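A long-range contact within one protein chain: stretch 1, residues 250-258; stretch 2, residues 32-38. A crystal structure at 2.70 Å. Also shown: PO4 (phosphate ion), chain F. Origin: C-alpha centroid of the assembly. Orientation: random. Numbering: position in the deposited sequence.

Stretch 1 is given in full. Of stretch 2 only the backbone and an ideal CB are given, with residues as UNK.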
# COMPACT_ATOMS: atom_id res chain seq x y z
N TYR B 250 -2.63 8.23 -14.71
CA TYR B 250 -3.33 8.78 -13.56
C TYR B 250 -2.36 9.20 -12.47
O TYR B 250 -2.75 9.96 -11.58
CB TYR B 250 -4.36 7.75 -13.06
CG TYR B 250 -5.49 7.50 -14.05
CD1 TYR B 250 -6.26 8.56 -14.54
CD2 TYR B 250 -5.80 6.22 -14.48
CE1 TYR B 250 -7.32 8.34 -15.42
CE2 TYR B 250 -6.86 5.99 -15.37
CZ TYR B 250 -7.61 7.05 -15.83
OH TYR B 250 -8.66 6.87 -16.71
N ASN B 251 -1.09 8.74 -12.54
CA ASN B 251 -0.10 9.07 -11.51
C ASN B 251 1.17 9.72 -12.10
O ASN B 251 2.06 10.15 -11.34
CB ASN B 251 0.20 7.83 -10.68
CG ASN B 251 -0.90 7.59 -9.67
OD1 ASN B 251 -1.20 8.44 -8.80
ND2 ASN B 251 -1.59 6.47 -9.81
N ASN B 252 1.20 9.86 -13.44
CA ASN B 252 2.30 10.48 -14.17
C ASN B 252 2.38 11.96 -13.82
O ASN B 252 1.48 12.72 -14.18
CB ASN B 252 2.14 10.26 -15.68
CG ASN B 252 3.26 10.86 -16.47
OD1 ASN B 252 3.28 12.06 -16.77
ND2 ASN B 252 4.25 10.05 -16.78
N MSE B 253 3.47 12.35 -13.15
CA MSE B 253 3.77 13.69 -12.66
C MSE B 253 3.55 14.79 -13.71
O MSE B 253 3.02 15.85 -13.37
CB MSE B 253 5.19 13.74 -12.13
CG MSE B 253 5.49 15.01 -11.41
SE MSE B 253 7.06 14.94 -10.36
CE MSE B 253 6.49 16.25 -9.17
N MSE B 254 3.94 14.55 -14.98
CA MSE B 254 3.79 15.52 -16.06
C MSE B 254 2.33 15.67 -16.49
O MSE B 254 1.85 16.80 -16.55
CB MSE B 254 4.64 15.11 -17.26
CG MSE B 254 4.68 16.18 -18.34
SE MSE B 254 5.20 15.50 -20.08
CE MSE B 254 5.07 17.23 -21.12
N VAL B 255 1.63 14.56 -16.80
CA VAL B 255 0.24 14.57 -17.27
C VAL B 255 -0.67 15.14 -16.17
O VAL B 255 -1.51 15.98 -16.46
CB VAL B 255 -0.20 13.17 -17.75
CG1 VAL B 255 -1.68 13.13 -18.12
CG2 VAL B 255 0.65 12.72 -18.93
N CYS B 256 -0.42 14.77 -14.91
CA CYS B 256 -1.18 15.23 -13.76
C CYS B 256 -1.10 16.72 -13.55
O CYS B 256 -2.02 17.27 -12.97
CB CYS B 256 -0.72 14.51 -12.50
SG CYS B 256 -1.33 12.82 -12.37
N ASN B 257 0.01 17.38 -13.95
CA ASN B 257 0.18 18.80 -13.69
C ASN B 257 0.23 19.62 -14.98
O ASN B 257 0.47 20.84 -14.92
CB ASN B 257 1.41 19.01 -12.82
CG ASN B 257 1.23 18.38 -11.46
OD1 ASN B 257 0.49 18.86 -10.60
ND2 ASN B 257 1.83 17.22 -11.27
N MSE B 258 -0.10 18.98 -16.11
CA MSE B 258 -0.13 19.62 -17.41
C MSE B 258 -1.46 20.38 -17.63
O MSE B 258 -2.51 19.92 -17.16
CB MSE B 258 0.06 18.55 -18.47
CG MSE B 258 0.39 19.09 -19.86
SE MSE B 258 0.45 17.66 -21.19
CE MSE B 258 1.76 16.61 -20.29
N UNK B 32 10.39 7.34 -3.54
CA UNK B 32 9.06 7.68 -4.06
C UNK B 32 8.94 9.15 -4.40
O UNK B 32 9.47 10.01 -3.68
CB UNK B 32 7.98 7.30 -3.04
N UNK B 33 8.23 9.45 -5.50
CA UNK B 33 7.91 10.81 -5.94
C UNK B 33 6.40 10.96 -6.01
O UNK B 33 5.72 10.15 -6.66
CB UNK B 33 8.55 11.12 -7.29
N UNK B 34 5.87 11.96 -5.31
CA UNK B 34 4.44 12.26 -5.34
C UNK B 34 4.15 13.05 -6.61
O UNK B 34 4.40 14.27 -6.64
CB UNK B 34 4.00 13.04 -4.10
N UNK B 35 3.65 12.36 -7.63
CA UNK B 35 3.30 12.95 -8.91
C UNK B 35 2.25 14.04 -8.81
O UNK B 35 2.23 14.96 -9.64
CB UNK B 35 2.81 11.86 -9.86
N UNK B 36 1.40 13.99 -7.76
CA UNK B 36 0.30 14.91 -7.52
C UNK B 36 0.69 16.10 -6.63
O UNK B 36 -0.08 17.09 -6.57
CB UNK B 36 -0.87 14.15 -6.88
N UNK B 37 1.89 16.04 -6.01
CA UNK B 37 2.47 17.09 -5.16
C UNK B 37 1.43 17.60 -4.17
O UNK B 37 1.09 18.79 -4.14
CB UNK B 37 3.00 18.25 -6.01
N UNK B 38 0.91 16.67 -3.37
CA UNK B 38 -0.15 16.95 -2.44
C UNK B 38 0.29 17.88 -1.35
O UNK B 38 -0.45 18.83 -1.06
CB UNK B 38 -0.68 15.65 -1.83
P PO4 F . 6.77 11.67 -1.02
O1 PO4 F . 5.99 12.67 -0.01
O2 PO4 F . 6.21 10.14 -0.92
O3 PO4 F . 6.90 12.36 -2.49
O4 PO4 F . 8.28 11.59 -0.57

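Position 32 lies out of reach of stretch 1: nothing there comes within 5.5 Å of its ideal CB. The contact therefore places no demand on its side chain, and many residues would serve. The deposited residue is Ser32, whose hydroxyl is hydrogen-bonded elsewhere in the structure.

At position 33 the backbone is extended (phi/psi -121/125) and CA-to-CB points toward stretch 1, with the ideal CB 5.1 Å from Met253 SE. The neighbour is a long, apolar selenomethionine side chain, so a medium-sized aliphatic group such as valine, isoleucine or leucine would suit. It is Val33, and its CG1 packs 3.8 Å from Met253 SE.

Position 34 turns its CB away from stretch 1, so its role must be sought in its own backbone. A type I turn begins here, and asparagine, aspartate, serine or threonine often opens such turns by accepting bonds from the amides that follow. The backbone N also makes a weak hydrogen bond to the phosphate O3, 3.0 Å away. The residue is Asp34: its OD1 accepts from the amide N of position 36 at 3.1 Å, while its OD2 accepts from the amide N of position 38 at 2.8 Å.

Position 35 is the most constrained. Its CA is 3.9 Å from that of Met253, and an ideal CB would lie 2.4 Å from Asn251 O, a clash. Although phi/psi of -59/-26 is open to any ordinary residue, the lack of room favours glycine, and Gly35 it is. The close approach lets Asn257 ND2 donate to Gly35 O at 2.8 Å; the same ND2 also donates to Met253 O at 2.8 Å, tying the turn to the weakly bonded helix.

At position 36 CB points away, yet a flexible side chain could fold back toward Cys256 and Asn251. Leucine, methionine or isoleucine would be reasonable. Leu36 does return: its CD2 lies 3.9 Å from Cys256 SG, an apolar contact, and its CD1 is 4.0 Å from Asn251 OD1.

Position 37 closes the turn with positive phi (47/58); the backbone angles alone would favour glycine, asparagine or aspartate. Its CB points toward stretch 1, 5.1 Å from Met253 CE, and the space there also allows a longer chain with an apolar stem and perhaps a polar end. The residue is Gln37, which adopts the positive phi without being one of its commonest hosts: its CG lies 3.6 Å from Met253 CE, and its NE2 donates to Asp34 O at 3.0 Å, bracing the turn.

Position 38 is again out of reach, leaving its side chain unspecified by this contact; it is Leu38.

Stretch 2 32-38: SVDGLQL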
# COMPACT_ATOMS: atom_id res chain seq x y z
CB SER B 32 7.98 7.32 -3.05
OG SER B 32 8.02 5.94 -2.73
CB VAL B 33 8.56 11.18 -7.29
CG1 VAL B 33 8.42 12.68 -7.57
CG2 VAL B 33 10.03 10.75 -7.34
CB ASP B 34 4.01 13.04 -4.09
CG ASP B 34 2.53 13.41 -4.02
OD1 ASP B 34 1.74 12.91 -4.88
OD2 ASP B 34 2.14 14.16 -3.07
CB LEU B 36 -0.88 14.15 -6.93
CG LEU B 36 -1.51 13.21 -7.93
CD1 LEU B 36 -2.06 11.99 -7.25
CD2 LEU B 36 -2.55 13.92 -8.78
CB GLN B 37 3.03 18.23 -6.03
CG GLN B 37 4.33 17.86 -6.75
CD GLN B 37 5.49 17.81 -5.79
OE1 GLN B 37 5.89 18.84 -5.21
NE2 GLN B 37 5.99 16.59 -5.57
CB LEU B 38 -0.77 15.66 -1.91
CG LEU B 38 -1.58 14.84 -2.95
CD1 LEU B 38 -2.35 13.76 -2.27
CD2 LEU B 38 -2.58 15.73 -3.74
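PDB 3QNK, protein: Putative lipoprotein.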